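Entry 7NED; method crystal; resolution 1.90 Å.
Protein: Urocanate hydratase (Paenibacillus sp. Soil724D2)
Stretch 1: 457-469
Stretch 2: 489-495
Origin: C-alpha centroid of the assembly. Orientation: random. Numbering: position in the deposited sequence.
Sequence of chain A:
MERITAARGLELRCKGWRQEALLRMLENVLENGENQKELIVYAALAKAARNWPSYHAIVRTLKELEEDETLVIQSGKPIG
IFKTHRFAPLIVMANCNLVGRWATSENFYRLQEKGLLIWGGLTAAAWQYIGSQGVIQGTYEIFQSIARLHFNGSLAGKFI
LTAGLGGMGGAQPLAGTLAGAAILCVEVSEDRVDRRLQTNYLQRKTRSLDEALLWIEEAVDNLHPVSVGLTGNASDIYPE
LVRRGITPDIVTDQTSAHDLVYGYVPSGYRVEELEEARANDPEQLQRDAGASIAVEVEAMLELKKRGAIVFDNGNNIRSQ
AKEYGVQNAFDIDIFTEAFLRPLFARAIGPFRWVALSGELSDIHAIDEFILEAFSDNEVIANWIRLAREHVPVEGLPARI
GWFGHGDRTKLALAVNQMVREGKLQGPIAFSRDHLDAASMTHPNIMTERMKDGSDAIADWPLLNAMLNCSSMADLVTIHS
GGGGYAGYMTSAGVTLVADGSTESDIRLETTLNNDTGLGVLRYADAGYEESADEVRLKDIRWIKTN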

# COMPACT_ATOMS: atom_id res chain seq x y z
N ILE A 457 6.60 6.93 -6.88
CA ILE A 457 6.71 6.65 -5.45
C ILE A 457 5.31 6.60 -4.86
O ILE A 457 4.60 7.62 -4.84
CB ILE A 457 7.57 7.71 -4.73
CG1 ILE A 457 8.98 7.80 -5.32
CG2 ILE A 457 7.63 7.47 -3.22
CD1 ILE A 457 9.80 6.58 -5.21
N ALA A 458 4.89 5.42 -4.42
CA ALA A 458 3.58 5.20 -3.82
C ALA A 458 3.63 5.23 -2.29
O ALA A 458 2.61 4.94 -1.66
CB ALA A 458 3.02 3.84 -4.27
N ASP A 459 4.79 5.54 -1.68
CA ASP A 459 4.82 5.71 -0.23
C ASP A 459 3.74 6.67 0.25
O ASP A 459 3.18 6.49 1.34
CB ASP A 459 6.17 6.27 0.21
CG ASP A 459 7.35 5.31 -0.10
OD1 ASP A 459 7.17 4.07 -0.14
OD2 ASP A 459 8.44 5.84 -0.36
N TRP A 460 3.54 7.76 -0.48
CA TRP A 460 2.77 8.89 0.06
C TRP A 460 1.32 8.54 0.36
O TRP A 460 0.86 8.80 1.50
CB TRP A 460 2.89 10.06 -0.92
CG TRP A 460 4.35 10.51 -1.06
CD1 TRP A 460 5.20 10.25 -2.10
CD2 TRP A 460 5.09 11.26 -0.10
NE1 TRP A 460 6.43 10.83 -1.86
CE2 TRP A 460 6.38 11.45 -0.64
CE3 TRP A 460 4.78 11.85 1.14
CZ2 TRP A 460 7.37 12.20 0.02
CZ3 TRP A 460 5.75 12.59 1.79
CH2 TRP A 460 7.03 12.75 1.22
N PRO A 461 0.54 7.95 -0.55
CA PRO A 461 -0.83 7.58 -0.16
C PRO A 461 -0.88 6.58 0.97
O PRO A 461 -1.80 6.65 1.80
CB PRO A 461 -1.46 7.03 -1.47
CG PRO A 461 -0.26 6.71 -2.38
CD PRO A 461 0.76 7.78 -2.00
N LEU A 462 0.08 5.63 1.02
CA LEU A 462 0.17 4.72 2.17
C LEU A 462 0.38 5.51 3.45
O LEU A 462 -0.29 5.26 4.46
CB LEU A 462 1.31 3.71 1.96
CG LEU A 462 1.24 2.94 0.64
CD1 LEU A 462 2.31 1.88 0.50
CD2 LEU A 462 -0.16 2.39 0.49
N LEU A 463 1.33 6.45 3.44
CA LEU A 463 1.50 7.35 4.59
C LEU A 463 0.22 8.13 4.92
O LEU A 463 -0.12 8.32 6.09
CB LEU A 463 2.64 8.33 4.30
CG LEU A 463 3.99 7.62 4.34
CD1 LEU A 463 5.07 8.59 3.80
CD2 LEU A 463 4.28 7.20 5.78
N ASN A 464 -0.47 8.63 3.89
CA ASN A 464 -1.68 9.42 4.11
C ASN A 464 -2.73 8.58 4.86
O ASN A 464 -3.30 9.01 5.87
CB ASN A 464 -2.18 9.92 2.75
CG ASN A 464 -3.48 10.69 2.83
OD1 ASN A 464 -4.46 10.30 2.22
ND2 ASN A 464 -3.47 11.80 3.53
N ALA A 465 -2.92 7.34 4.41
CA ALA A 465 -3.85 6.44 5.08
C ALA A 465 -3.44 6.17 6.53
O ALA A 465 -4.25 6.29 7.46
CB ALA A 465 -3.95 5.12 4.30
N MET A 466 -2.18 5.74 6.74
CA MET A 466 -1.74 5.47 8.10
C MET A 466 -1.84 6.68 9.01
O MET A 466 -2.27 6.55 10.16
CB MET A 466 -0.32 4.89 8.16
CG MET A 466 -0.20 3.54 7.47
SD MET A 466 1.45 2.89 7.77
CE MET A 466 2.32 3.91 6.64
N LEU A 467 -1.42 7.84 8.53
CA LEU A 467 -1.54 9.05 9.34
C LEU A 467 -2.99 9.41 9.61
O LEU A 467 -3.36 9.81 10.73
CB LEU A 467 -0.82 10.21 8.62
CG LEU A 467 -0.72 11.53 9.39
CD1 LEU A 467 -0.03 11.35 10.75
CD2 LEU A 467 0.06 12.60 8.57
N ASN A 468 -3.86 9.26 8.60
CA ASN A 468 -5.27 9.55 8.85
C ASN A 468 -5.89 8.57 9.83
O ASN A 468 -6.73 8.96 10.65
CB ASN A 468 -6.05 9.59 7.54
CG ASN A 468 -5.75 10.85 6.77
OD1 ASN A 468 -5.21 11.81 7.34
ND2 ASN A 468 -6.12 10.90 5.49
N CYS A 469 -5.49 7.29 9.78
CA CYS A 469 -5.93 6.35 10.82
C CYS A 469 -5.46 6.80 12.18
O CYS A 469 -6.15 6.59 13.19
CB CYS A 469 -5.39 4.95 10.56
SG CYS A 469 -6.22 4.09 9.20
N MET A 489 -1.62 3.04 -10.43
CA MET A 489 -1.88 4.01 -9.39
C MET A 489 -2.24 3.36 -8.08
O MET A 489 -2.79 2.24 -8.02
CB MET A 489 -3.01 5.01 -9.68
CG MET A 489 -4.38 4.47 -9.83
SD MET A 489 -5.57 5.85 -10.18
CE MET A 489 -7.01 4.83 -10.37
N THR A 490 -1.99 4.12 -7.03
CA THR A 490 -2.36 3.79 -5.67
C THR A 490 -2.82 5.09 -5.06
O THR A 490 -2.17 6.12 -5.28
CB THR A 490 -1.17 3.19 -4.91
OG1 THR A 490 -0.89 1.91 -5.45
CG2 THR A 490 -1.46 3.03 -3.40
N SER A 491 -3.91 5.03 -4.32
CA SER A 491 -4.46 6.26 -3.74
C SER A 491 -5.01 5.97 -2.34
O SER A 491 -5.16 4.82 -1.95
CB SER A 491 -5.54 6.86 -4.64
OG SER A 491 -6.65 5.96 -4.74
N ALA A 492 -5.37 7.03 -1.61
CA ALA A 492 -5.92 6.92 -0.26
C ALA A 492 -7.04 7.93 -0.09
O ALA A 492 -6.97 9.03 -0.64
CB ALA A 492 -4.83 7.13 0.83
N GLY A 493 -8.08 7.55 0.65
CA GLY A 493 -9.21 8.43 0.88
C GLY A 493 -9.51 8.47 2.37
O GLY A 493 -8.96 7.70 3.15
N VAL A 494 -10.39 9.39 2.74
CA VAL A 494 -10.70 9.62 4.16
C VAL A 494 -12.11 10.19 4.26
O VAL A 494 -12.52 11.00 3.43
CB VAL A 494 -9.65 10.55 4.81
CG1 VAL A 494 -9.72 11.99 4.18
CG2 VAL A 494 -9.83 10.59 6.33
N THR A 495 -12.87 9.74 5.25
CA THR A 495 -14.20 10.32 5.51
C THR A 495 -14.25 10.71 6.97
O THR A 495 -13.72 9.98 7.84
CB THR A 495 -15.32 9.32 5.21
OG1 THR A 495 -15.28 8.97 3.82
CG2 THR A 495 -16.66 9.90 5.55
O HOH W 1 -6.32 8.61 3.81

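A helix can pack against a strand without a single direct hydrogen bond between them, provided that the residues facing each other are small enough to let the backbones approach and that any polar group caught in the seam finds another partner. Urocanate hydratase offers a compact example. Helix 459-469 runs nearly parallel to strand 490-495, with an angle of 21° between their N-to-C directions and a closest approach of 6.9 Å between their axes. The two stretches bury 347 Å² in total, and most of the strand's share falls on Thr 490, Ala 492 and Val 494. This is the alternation expected of an extended chain: the CA-to-CB bonds of these three residues point toward the helix, whereas that of Ser 491 points away and Gly 493 has no side chain at all.

Thr 490 covers the most surface, and it meets the beginning of the helix. Its CG2 methyl lies 4.0 Å from CG of Pro 461 and 4.2 Å from CD2 of Leu 462, while its CB is 4.3 Å from CB of Ala 458 in the loop just before the helix. Leu 462 shows how a side chain may start in one direction and finish in another: its CA-to-CB bond points away from the strand, yet its end comes nearer and touches the threonine methyl. The hydroxyl of Thr 490 is hydrogen-bonded elsewhere in the structure, so the residue can offer its methyl to the helix without leaving OG1 unsatisfied.

Ala 492 is the point of tightest approach. Its CA lies 5.1 Å from that of Pro 461, a spacing that leaves little room between the backbones, and a methyl group fits there. Ala 492 CB sits 3.2 Å from Pro 461 O, which is already the acceptor of a helical hydrogen bond from Ala 465 N at 2.9 Å. The same methyl lies 4.1 Å from CB of Pro 461 and 4.1 Å from CB of Ala 465, so it packs against residues one helical turn apart. Pro 461, the helix residue with the largest covered area, thus touches three consecutive strand residues: its CB lies 3.8 Å from Ser 491 C, and its CG 3.5 Å from Thr 490 O, so the ring also reaches the strand backbone.

Farther along, the contact becomes more polar. Asn 464 OD1 approaches CB of Ala 492 to 3.5 Å, and Asn 468 ND2 approaches CB of Val 494 to 3.6 Å, contacts of amide atoms with aliphatic carbons. Here a water supplies the polar link that the protein atoms do not make directly. It donates to Asn 464 OD1 at 3.0 Å and to Gly 493 O at 2.9 Å, and accepts from Asn 468 ND2 at 2.8 Å. One molecule therefore joins two side chains a helical turn apart to a strand carbonyl. The example combines close apolar packing near the start of the helix with a solvent-mediated bridge farther along.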